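11S globulin (Wrightia tinctoria, PDB 5WXU) probably serves as a hexameric seed storage protein of the cupin fold, and also binds the plant hormone auxin (indole-3-acetic acid). Local coordinates at residues I58-A62 with G63-I67; T317-S320 with Y321-P324; D379-Q382 with G383-F386; L448-N451 with R452-I455. All coordinates share one frame; numbering follows the deposited sequence. Where two conformers were deposited one is given.

Contact 1: I58-A62 with G63-I67; sequences IQHEA and GYSEI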
loop_
_atom_site.group_PDB
_atom_site.type_symbol
_atom_site.label_atom_id
_atom_site.label_comp_id
_atom_site.label_asym_id
_atom_site.label_seq_id
_atom_site.Cartn_x
_atom_site.Cartn_y
_atom_site.Cartn_z
ATOM N N ILE B 58 23.516 36.078 -7.753
ATOM C CA ILE B 58 22.477 37.050 -8.044
ATOM C C ILE B 58 22.229 37.914 -6.836
ATOM O O ILE B 58 21.847 37.413 -5.731
ATOM C CB ILE B 58 21.178 36.373 -8.426
ATOM C CG1 ILE B 58 21.406 35.455 -9.641
ATOM C CG2 ILE B 58 20.091 37.401 -8.691
ATOM C CD1 ILE B 58 20.275 34.487 -9.821
ATOM N N GLN B 59 22.367 39.226 -7.044
ATOM C CA GLN B 59 22.029 40.213 -6.014
ATOM C C GLN B 59 20.571 40.626 -5.878
ATOM O O GLN B 59 19.894 40.957 -6.846
ATOM C CB GLN B 59 22.809 41.521 -6.285
ATOM C CG GLN B 59 24.208 41.513 -5.749
ATOM C CD GLN B 59 24.246 41.404 -4.232
ATOM O OE1 GLN B 59 23.350 41.843 -3.488
ATOM N NE2 GLN B 59 25.266 40.766 -3.772
ATOM N N HIS B 60 20.089 40.692 -4.670
ATOM C CA HIS B 60 18.807 41.306 -4.444
ATOM C C HIS B 60 18.983 42.488 -3.529
ATOM O O HIS B 60 20.057 42.672 -2.946
ATOM C CB HIS B 60 17.811 40.250 -3.815
ATOM C CG HIS B 60 17.901 38.889 -4.456
ATOM N ND1 HIS B 60 17.404 38.626 -5.714
ATOM C CD2 HIS B 60 18.436 37.717 -4.013
ATOM C CE1 HIS B 60 17.680 37.373 -6.041
ATOM N NE2 HIS B 60 18.320 36.805 -5.042
ATOM N N GLU B 61 17.898 43.178 -3.249
ATOM C CA GLU B 61 17.948 44.249 -2.297
ATOM C C GLU B 61 18.360 43.774 -0.921
ATOM O O GLU B 61 19.189 44.408 -0.265
ATOM C CB GLU B 61 16.593 44.885 -2.183
ATOM C CG GLU B 61 16.515 45.910 -1.094
ATOM C CD GLU B 61 15.229 46.612 -1.005
ATOM O OE1 GLU B 61 14.239 46.051 -0.489
ATOM O OE2 GLU B 61 15.239 47.801 -1.381
ATOM N N ALA B 62 17.799 42.626 -0.496
ATOM C CA ALA B 62 17.901 42.145 0.844
ATOM C C ALA B 62 18.595 40.778 0.980
ATOM O O ALA B 62 18.368 40.049 1.958
ATOM C CB ALA B 62 16.551 42.134 1.494
ATOM N N GLY B 63 19.479 40.501 0.068
ATOM C CA GLY B 63 20.290 39.313 0.131
ATOM C C GLY B 63 20.803 38.981 -1.229
ATOM O O GLY B 63 20.750 39.827 -2.110
ATOM N N TYR B 64 21.266 37.750 -1.399
ATOM C CA TYR B 64 21.772 37.250 -2.630
ATOM C C TYR B 64 21.629 35.737 -2.750
ATOM O O TYR B 64 21.413 35.050 -1.742
ATOM C CB TYR B 64 23.241 37.590 -2.843
ATOM C CG TYR B 64 24.192 37.136 -1.766
ATOM C CD1 TYR B 64 24.514 37.952 -0.688
ATOM C CD2 TYR B 64 24.825 35.896 -1.883
ATOM C CE1 TYR B 64 25.409 37.502 0.311
ATOM C CE2 TYR B 64 25.718 35.472 -0.947
ATOM C CZ TYR B 64 26.016 36.281 0.139
ATOM O OH TYR B 64 26.928 35.817 1.053
ATOM N N SER B 65 21.711 35.269 -3.987
ATOM C CA SER B 65 21.612 33.834 -4.286
ATOM C C SER B 65 22.786 33.344 -5.038
ATOM O O SER B 65 23.053 33.833 -6.113
ATOM C CB SER B 65 20.328 33.570 -5.087
ATOM O OG SER B 65 19.181 34.052 -4.382
ATOM N N GLU B 66 23.445 32.291 -4.564
ATOM C CA GLU B 66 24.603 31.719 -5.240
ATOM C C GLU B 66 24.204 30.402 -5.808
ATOM O O GLU B 66 23.604 29.572 -5.065
ATOM C CB GLU B 66 25.767 31.515 -4.267
ATOM C CG GLU B 66 26.146 32.783 -3.512
ATOM C CD GLU B 66 27.419 32.530 -2.674
ATOM O OE1 GLU B 66 27.331 32.015 -1.561
ATOM O OE2 GLU B 66 28.509 32.839 -3.142
ATOM N N ILE B 67 24.501 30.208 -7.084
ATOM C CA ILE B 67 24.092 29.037 -7.846
ATOM C C ILE B 67 25.272 28.212 -8.261
ATOM O O ILE B 67 26.241 28.743 -8.847
ATOM C CB ILE B 67 23.268 29.458 -9.058
ATOM C CG1 ILE B 67 22.086 30.276 -8.597
ATOM C CG2 ILE B 67 22.873 28.236 -9.886
ATOM C CD1 ILE B 67 21.394 30.937 -9.766
#
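Ile58 and Ser65 face each other across a tight beta hairpin, in which strand 56-60 turns back through Glu61 and Ala62 into strand 63-67 at one margin of an antiparallel sheet. The two run almost antiparallel, at 164°. Ile58 and Ser65 form a hydrogen-bonded pair, Ile58 N giving to Ser65 O and Ser65 N to Ile58 O, each at 2.8 Å. Gln59 and Tyr64 make the next, non-hydrogen-bonded pair, and Tyr64 CA comes within 3.1 Å of Ile58 O in a CA-H...O contact. Nearer the turn, His60 N donates to Gly63 O. Glycine suits position 63 because its extended backbone, with phi 158°, would jam any side chain against the carbonyl of Ala62.

Ile58, His60 and Ser65 share one face of the hairpin. The edge of the imidazole meets the serine: His60 NE2 lies 3.0 Å from Ser65 OG, nearly in the ring plane, and either may be the donor. Ser65 OG also bonds His85 ND1, so a small buried hydroxyl links two histidines. Farther along, Ile58 and Ile67 touch through their delta methyls, CD1 to CD1 at 3.7 Å. In both, CG1 lies opposite the carbonyl carbon (chi1 -58° in Ile58), which sets CD1 of each toward the other. On the other face, Tyr64 turns its ring to Arg57 in a cation-pi contact. This is an antiparallel beta hairpin at the border of a cupin beta barrel, the mixed face of Ile58, His60 and Ser65 packed on Trp222.

Contact 2: T317-S320 with Y321-P324; sequences TLNS and YNLP. With PO4 (phosphate ion), chain O.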
loop_
_atom_site.group_PDB
_atom_site.type_symbol
_atom_site.label_atom_id
_atom_site.label_comp_id
_atom_site.label_asym_id
_atom_site.label_seq_id
_atom_site.Cartn_x
_atom_site.Cartn_y
_atom_site.Cartn_z
ATOM N N THR B 317 20.413 10.815 11.014
ATOM C CA THR B 317 19.727 10.448 9.742
ATOM C C THR B 317 18.295 11.018 9.666
ATOM O O THR B 317 17.631 11.268 10.679
ATOM C CB THR B 317 19.525 8.939 9.632
ATOM O OG1 THR B 317 18.524 8.535 10.612
ATOM C CG2 THR B 317 20.810 8.199 9.702
ATOM N N LEU B 318 17.858 11.315 8.441
ATOM C CA LEU B 318 16.554 11.907 8.292
ATOM C C LEU B 318 15.927 11.182 7.087
ATOM O O LEU B 318 16.310 11.417 5.921
ATOM C CB LEU B 318 16.580 13.396 8.032
ATOM C CG LEU B 318 15.232 14.107 7.899
ATOM C CD1 LEU B 318 14.513 13.961 9.221
ATOM C CD2 LEU B 318 15.439 15.551 7.507
ATOM N N ASN B 319 15.013 10.237 7.350
ATOM C CA ASN B 319 14.364 9.533 6.263
ATOM C C ASN B 319 12.869 9.366 6.633
ATOM O O ASN B 319 12.384 9.978 7.592
ATOM C CB ASN B 319 14.985 8.110 6.038
ATOM C CG ASN B 319 15.078 7.322 7.326
ATOM O OD1 ASN B 319 14.051 7.092 8.054
ATOM N ND2 ASN B 319 16.346 7.005 7.703
ATOM N N SER B 320 12.182 8.658 5.773
ATOM C CA SER B 320 10.741 8.502 5.931
ATOM C C SER B 320 10.281 7.718 7.165
ATOM O O SER B 320 9.126 7.721 7.481
ATOM C CB SER B 320 10.117 8.014 4.658
ATOM O OG SER B 320 10.676 6.784 4.262
ATOM N N TYR B 321 11.186 7.130 7.913
ATOM C CA TYR B 321 10.836 6.592 9.229
ATOM C C TYR B 321 10.784 7.662 10.331
ATOM O O TYR B 321 10.426 7.406 11.482
ATOM C CB TYR B 321 11.756 5.470 9.629
ATOM C CG TYR B 321 11.605 4.243 8.817
ATOM C CD1 TYR B 321 10.483 3.438 8.947
ATOM C CD2 TYR B 321 12.624 3.806 8.019
ATOM C CE1 TYR B 321 10.369 2.268 8.218
ATOM C CE2 TYR B 321 12.525 2.642 7.286
ATOM C CZ TYR B 321 11.402 1.870 7.406
ATOM O OH TYR B 321 11.288 0.698 6.664
ATOM N N ASN B 322 11.178 8.886 9.973
ATOM C CA ASN B 322 11.257 10.051 10.819
ATOM C C ASN B 322 10.273 11.089 10.332
ATOM O O ASN B 322 9.440 11.562 11.053
ATOM C CB ASN B 322 12.702 10.675 10.872
ATOM C CG ASN B 322 13.816 9.625 10.999
ATOM O OD1 ASN B 322 14.923 9.647 10.295
ATOM N ND2 ASN B 322 13.561 8.668 11.909
ATOM N N LEU B 323 10.382 11.444 9.074
ATOM C CA LEU B 323 9.605 12.522 8.519
ATOM C C LEU B 323 8.792 11.966 7.350
ATOM O O LEU B 323 9.318 11.726 6.283
ATOM C CB LEU B 323 10.569 13.637 8.022
ATOM C CG LEU B 323 10.034 14.903 7.349
ATOM C CD1 LEU B 323 9.039 15.568 8.261
ATOM C CD2 LEU B 323 11.135 15.812 6.884
ATOM N N PRO B 324 7.454 11.847 7.499
ATOM C CA PRO B 324 6.645 11.118 6.560
ATOM C C PRO B 324 6.634 11.589 5.149
ATOM O O PRO B 324 6.639 10.777 4.229
ATOM C CB PRO B 324 5.202 11.179 7.166
ATOM C CG PRO B 324 5.418 11.488 8.538
ATOM C CD PRO B 324 6.748 12.121 8.749
HETATM P P PO4 O . 14.159 -0.280 4.896
HETATM O O1 PO4 O . 12.735 0.224 4.762
HETATM O O2 PO4 O . 15.210 0.778 4.881
HETATM O O3 PO4 O . 14.065 -0.962 6.267
HETATM O O4 PO4 O . 14.365 -1.264 3.748
#
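The amide of Asn319 stands almost perpendicular to the Tyr321 ring, the planes 89° apart, with OD1 at the ring edge, 3.6 Å from Tyr321 CD2. At the far edge, phosphate O1 lies in the ring plane beside the hydroxyl; the 2.4 Å between Tyr321 OH and that oxygen is too short to be taken at face value. Arg413 makes a cation-pi contact with the same ring, while Lys415 of the same chain and Thr289 of the second subunit also bond the phosphate, which probably comes from the crystallisation liquor.

The Asn319 and Asn322 amides are more nearly aligned, 29° apart, and each serves a different amide N-H. Asn319 CG sits between its own N and carbonyl carbon (chi1 50°), which brings OD1 forward over the next peptide to accept Tyr321 N at 2.9 Å, on a lone pair: an Asx turn. In return, Asn322 OD1 takes Asn319 N at 3.0 Å, the donor tilted from the amide plane. Asn319 O is gripped twice, by Asn322 N from above the carbonyl plane and by Leu323 N within it, each at 2.9 Å. On the apolar side, Leu318 CD1 rests 4.1 Å from Leu323 CB.

Asparagine suits both places, being short enough to accept from the backbone while ND2 donates weakly to the second subunit. The chemistry implies a buried turn: amides satisfy its own backbone groups, while charged Asp306, Asp412 and Arg413 hold the hydroxyls of Thr317 and Ser320.

Contact 3: D379-Q382 with G383-F386; sequences DVRQ and GQLF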
loop_
_atom_site.group_PDB
_atom_site.type_symbol
_atom_site.label_atom_id
_atom_site.label_comp_id
_atom_site.label_asym_id
_atom_site.label_seq_id
_atom_site.Cartn_x
_atom_site.Cartn_y
_atom_site.Cartn_z
ATOM N N ASP B 379 41.267 17.533 -0.210
ATOM C CA ASP B 379 40.548 18.228 0.826
ATOM C C ASP B 379 39.110 18.522 0.494
ATOM O O ASP B 379 38.748 18.641 -0.702
ATOM C CB ASP B 379 41.214 19.566 1.135
ATOM C CG ASP B 379 42.648 19.395 1.668
ATOM O OD1 ASP B 379 42.933 18.373 2.357
ATOM O OD2 ASP B 379 43.458 20.320 1.418
ATOM N N VAL B 380 38.292 18.611 1.544
ATOM C CA VAL B 380 37.034 19.277 1.471
ATOM C C VAL B 380 37.036 20.279 2.554
ATOM O O VAL B 380 37.632 20.059 3.627
ATOM C CB VAL B 380 35.803 18.347 1.512
ATOM C CG1 VAL B 380 35.877 17.381 0.344
ATOM C CG2 VAL B 380 35.706 17.576 2.862
ATOM N N ARG B 381 36.368 21.384 2.309
ATOM C CA ARG B 381 36.290 22.400 3.328
ATOM C C ARG B 381 35.037 23.169 3.307
ATOM O O ARG B 381 34.284 23.045 2.351
ATOM C CB ARG B 381 37.530 23.297 3.232
ATOM C CG ARG B 381 37.721 24.108 1.975
ATOM C CD ARG B 381 39.233 24.525 1.847
ATOM N NE ARG B 381 39.915 24.615 3.169
ATOM C CZ ARG B 381 40.755 23.716 3.741
ATOM N NH1 ARG B 381 41.139 22.574 3.129
ATOM N NH2 ARG B 381 41.214 23.965 4.973
ATOM N N GLN B 382 34.837 23.990 4.346
ATOM C CA GLN B 382 33.603 24.743 4.578
ATOM C C GLN B 382 33.198 25.526 3.327
ATOM O O GLN B 382 34.000 26.160 2.620
ATOM C CB GLN B 382 33.722 25.675 5.769
ATOM C CG GLN B 382 32.459 26.453 6.099
ATOM C CD GLN B 382 32.699 27.481 7.178
ATOM O OE1 GLN B 382 33.160 27.157 8.266
ATOM N NE2 GLN B 382 32.402 28.735 6.870
ATOM N N GLY B 383 31.911 25.434 3.038
ATOM C CA GLY B 383 31.311 26.086 1.889
ATOM C C GLY B 383 31.332 25.307 0.610
ATOM O O GLY B 383 30.724 25.743 -0.349
ATOM N N GLN B 384 31.988 24.155 0.557
ATOM C CA GLN B 384 32.034 23.342 -0.600
ATOM C C GLN B 384 30.879 22.306 -0.604
ATOM O O GLN B 384 30.515 21.796 0.449
ATOM C CB GLN B 384 33.369 22.632 -0.777
ATOM C CG GLN B 384 34.568 23.601 -0.928
ATOM C CD GLN B 384 35.879 22.865 -1.097
ATOM O OE1 GLN B 384 36.107 21.885 -0.433
ATOM N NE2 GLN B 384 36.698 23.280 -2.073
ATOM N N LEU B 385 30.420 22.014 -1.821
ATOM C CA LEU B 385 29.532 20.915 -2.146
ATOM C C LEU B 385 30.299 19.774 -2.798
ATOM O O LEU B 385 31.173 20.014 -3.638
ATOM C CB LEU B 385 28.490 21.429 -3.139
ATOM C CG LEU B 385 27.169 20.661 -3.331
ATOM C CD1 LEU B 385 26.241 20.937 -2.144
ATOM C CD2 LEU B 385 26.482 21.002 -4.660
ATOM N N PHE B 386 29.934 18.523 -2.513
ATOM C CA PHE B 386 30.521 17.353 -3.237
ATOM C C PHE B 386 29.501 16.264 -3.485
ATOM O O PHE B 386 28.594 16.027 -2.608
ATOM C CB PHE B 386 31.833 16.764 -2.632
ATOM C CG PHE B 386 31.770 16.294 -1.221
ATOM C CD1 PHE B 386 31.498 14.963 -0.941
ATOM C CD2 PHE B 386 32.055 17.129 -0.155
ATOM C CE1 PHE B 386 31.469 14.478 0.341
ATOM C CE2 PHE B 386 31.995 16.661 1.138
ATOM C CZ PHE B 386 31.748 15.303 1.392
HETATM O O HOH W 1 38.967 21.799 -0.898
#
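Arg381 to Gln384 form a type II beta turn that swings the chain round, so that 379-382 and 383-386 point 133° apart. Gln384 N closes the turn on Arg381 O at 3.1 Å. Gly383 holds the third place with phi 88°, where a beta carbon would strike the carbonyl of Gln382.

Gln384 folds back along Arg381, the two side chains side by side and pointing the same way. With CG opposite the carbonyl carbon (chi1 -61°) and the chain extended beyond it, OE1 reaches Arg381 N at 2.8 Å, meeting this donor above the amide plane. A water gives OE1 a second bond, at 2.9 Å, and leans weakly on Asp379 O. With the amide cut away to an alanine, Arg381 N would probably lose its acceptor and the water its firmer hold, although the turn's own backbone bond could remain. Val380 CG1 packs 3.9 Å from Phe386 CD2, the side chains crossing at about a right angle.

Val380 and Phe386 both rest on Leu365 of strand 361-368. Strand 379-381 pairs with that strand and strand 385-388 with strand 354-359, so the turn passes the chain from one sheet to the other, while Gly383 O accepts from Arg84.

Contact 4: L448-N451 with R452-I455; sequences LKYN and REEI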
loop_
_atom_site.group_PDB
_atom_site.type_symbol
_atom_site.label_atom_id
_atom_site.label_comp_id
_atom_site.label_asym_id
_atom_site.label_seq_id
_atom_site.Cartn_x
_atom_site.Cartn_y
_atom_site.Cartn_z
ATOM N N LEU B 448 41.232 -8.406 9.336
ATOM C CA LEU B 448 40.382 -7.588 8.449
ATOM C C LEU B 448 38.913 -7.491 8.907
ATOM O O LEU B 448 38.303 -6.388 8.972
ATOM C CB LEU B 448 40.480 -8.089 7.023
ATOM C CG LEU B 448 39.982 -7.154 5.940
ATOM C CD1 LEU B 448 40.823 -5.868 5.771
ATOM C CD2 LEU B 448 39.909 -7.901 4.628
ATOM N N LYS B 449 38.346 -8.639 9.260
ATOM C CA LYS B 449 36.994 -8.681 9.791
ATOM C C LYS B 449 36.762 -7.905 11.089
ATOM O O LYS B 449 35.763 -7.126 11.200
ATOM C CB LYS B 449 36.531 -10.139 10.019
ATOM C CG LYS B 449 35.918 -10.757 8.808
ATOM C CD LYS B 449 35.220 -12.074 9.118
ATOM C CE LYS B 449 34.607 -12.716 7.900
ATOM N NZ LYS B 449 33.400 -13.593 8.183
ATOM N N TYR B 450 37.678 -8.090 12.073
ATOM C CA TYR B 450 37.425 -7.702 13.455
ATOM C C TYR B 450 38.198 -6.575 14.102
ATOM O O TYR B 450 37.839 -6.183 15.196
ATOM C CB TYR B 450 37.499 -8.956 14.338
ATOM C CG TYR B 450 36.625 -10.076 13.845
ATOM C CD1 TYR B 450 35.250 -9.891 13.721
ATOM C CD2 TYR B 450 37.133 -11.320 13.479
ATOM C CE1 TYR B 450 34.426 -10.903 13.287
ATOM C CE2 TYR B 450 36.319 -12.347 13.010
ATOM C CZ TYR B 450 34.949 -12.136 12.906
ATOM O OH TYR B 450 34.095 -13.095 12.482
ATOM N N ASN B 451 39.206 -5.989 13.450
ATOM C CA ASN B 451 40.077 -4.992 14.113
ATOM C C ASN B 451 39.317 -3.716 14.500
ATOM O O ASN B 451 39.567 -3.162 15.560
ATOM C CB ASN B 451 41.350 -4.629 13.284
ATOM C CG ASN B 451 42.534 -5.623 13.498
ATOM O OD1 ASN B 451 42.376 -6.624 14.141
ATOM N ND2 ASN B 451 43.722 -5.291 12.980
ATOM N N ARG B 452 38.393 -3.277 13.665
ATOM C CA ARG B 452 37.472 -2.187 14.034
ATOM C C ARG B 452 36.122 -2.746 14.514
ATOM O O ARG B 452 35.396 -3.392 13.733
ATOM C CB ARG B 452 37.275 -1.263 12.861
ATOM C CG ARG B 452 38.577 -0.545 12.489
ATOM C CD ARG B 452 38.804 0.584 13.457
ATOM N NE ARG B 452 39.548 1.597 12.799
ATOM C CZ ARG B 452 39.672 2.834 13.231
ATOM N NH1 ARG B 452 39.140 3.231 14.387
ATOM N NH2 ARG B 452 40.399 3.627 12.503
ATOM N N GLU B 453 35.798 -2.460 15.771
ATOM C CA GLU B 453 34.571 -2.901 16.403
ATOM C C GLU B 453 33.484 -1.835 16.379
ATOM O O GLU B 453 32.399 -2.068 16.815
ATOM C CB GLU B 453 34.835 -3.384 17.849
ATOM C CG GLU B 453 35.528 -4.767 17.878
ATOM C CD GLU B 453 34.718 -5.870 17.145
ATOM O OE1 GLU B 453 33.443 -5.902 17.276
ATOM O OE2 GLU B 453 35.344 -6.686 16.403
ATOM N N GLU B 454 33.789 -0.677 15.825
ATOM C CA GLU B 454 32.808 0.403 15.715
ATOM C C GLU B 454 31.783 0.046 14.659
ATOM O O GLU B 454 32.052 -0.741 13.805
ATOM C CB GLU B 454 33.430 1.734 15.274
ATOM C CG GLU B 454 34.499 2.293 16.236
ATOM C CD GLU B 454 35.958 1.980 15.820
ATOM O OE1 GLU B 454 36.277 0.882 15.339
ATOM O OE2 GLU B 454 36.782 2.879 15.965
ATOM N N ILE B 455 30.642 0.725 14.722
ATOM C CA ILE B 455 29.715 0.840 13.572
ATOM C C ILE B 455 29.789 2.254 13.071
ATOM O O ILE B 455 29.508 3.202 13.839
ATOM C CB ILE B 455 28.259 0.522 13.974
ATOM C CG1 ILE B 455 28.149 -0.961 14.331
ATOM C CG2 ILE B 455 27.306 0.860 12.866
ATOM C CD1 ILE B 455 26.766 -1.458 14.861
HETATM O O HOH W 2 38.798 -4.117 10.654
HETATM O O HOH W 3 36.138 -3.910 10.778
HETATM O O HOH W 4 38.061 -1.149 17.367
#
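Glu453 bends back toward the end of helix 442-450 and brings its carboxylate up to the CB and backbone O of Tyr450, crossing the ring obliquely, the carboxylate and ring planes 23° apart. OE2 comes 3.7 Å from Tyr450 CB and 2.8 Å from Tyr450 O. OE2 and Tyr450 O are both acceptors, an approach that the salt bridge from Arg427 NH2 to Glu453 OE2 probably makes tolerable. The fold in the glutamate lies at its second torsion (chi2 -58°), which turns CD toward the helix. Tyr450 carries Lys449 CB over the centre of one ring face.

No direct hydrogen bond joins the two segments; water does so instead. One water accepts from Arg452 N at 3.2 Å and lies 2.9 Å from Leu448 O, to which it can donate, while another bridges Asn451 O and Glu453 N. Arg452 NH1 forms a salt bridge with Glu454 OE2 at 2.9 Å.

Replacing Glu453 by an alanine would probably leave Arg427 without its carboxylate mate and freer to turn. Arg427 binds indoleacetate in a structure of this protein, though none is bound to it in this chain. The Glu453 side chain also packs on Phe127 of the second subunit. This water-bridged helix exit is consistent with a second-shell position at an auxin site on a subunit boundary.

Overall arrangement
Contact 2 is the most buried of the four, with its asparagine amides turned on the backbone and the second subunit against it; contacts 1, 3 and 4 are only partly buried. Contacts 1 and 3 are chain reversals touched by no other subunit, one in each cupin range, their centres 21 Å apart. Both need a glycine, and both add an apolar pair to backbone bonds. Contacts 2 and 3 reach the same six-stranded sheet, through strands 313-318 and 385-388. Contact 4 lies farthest out, its centre about 32 Å from the chain centre, where waters replace direct bonds between the two segments and two other subunits close in beside the auxin site.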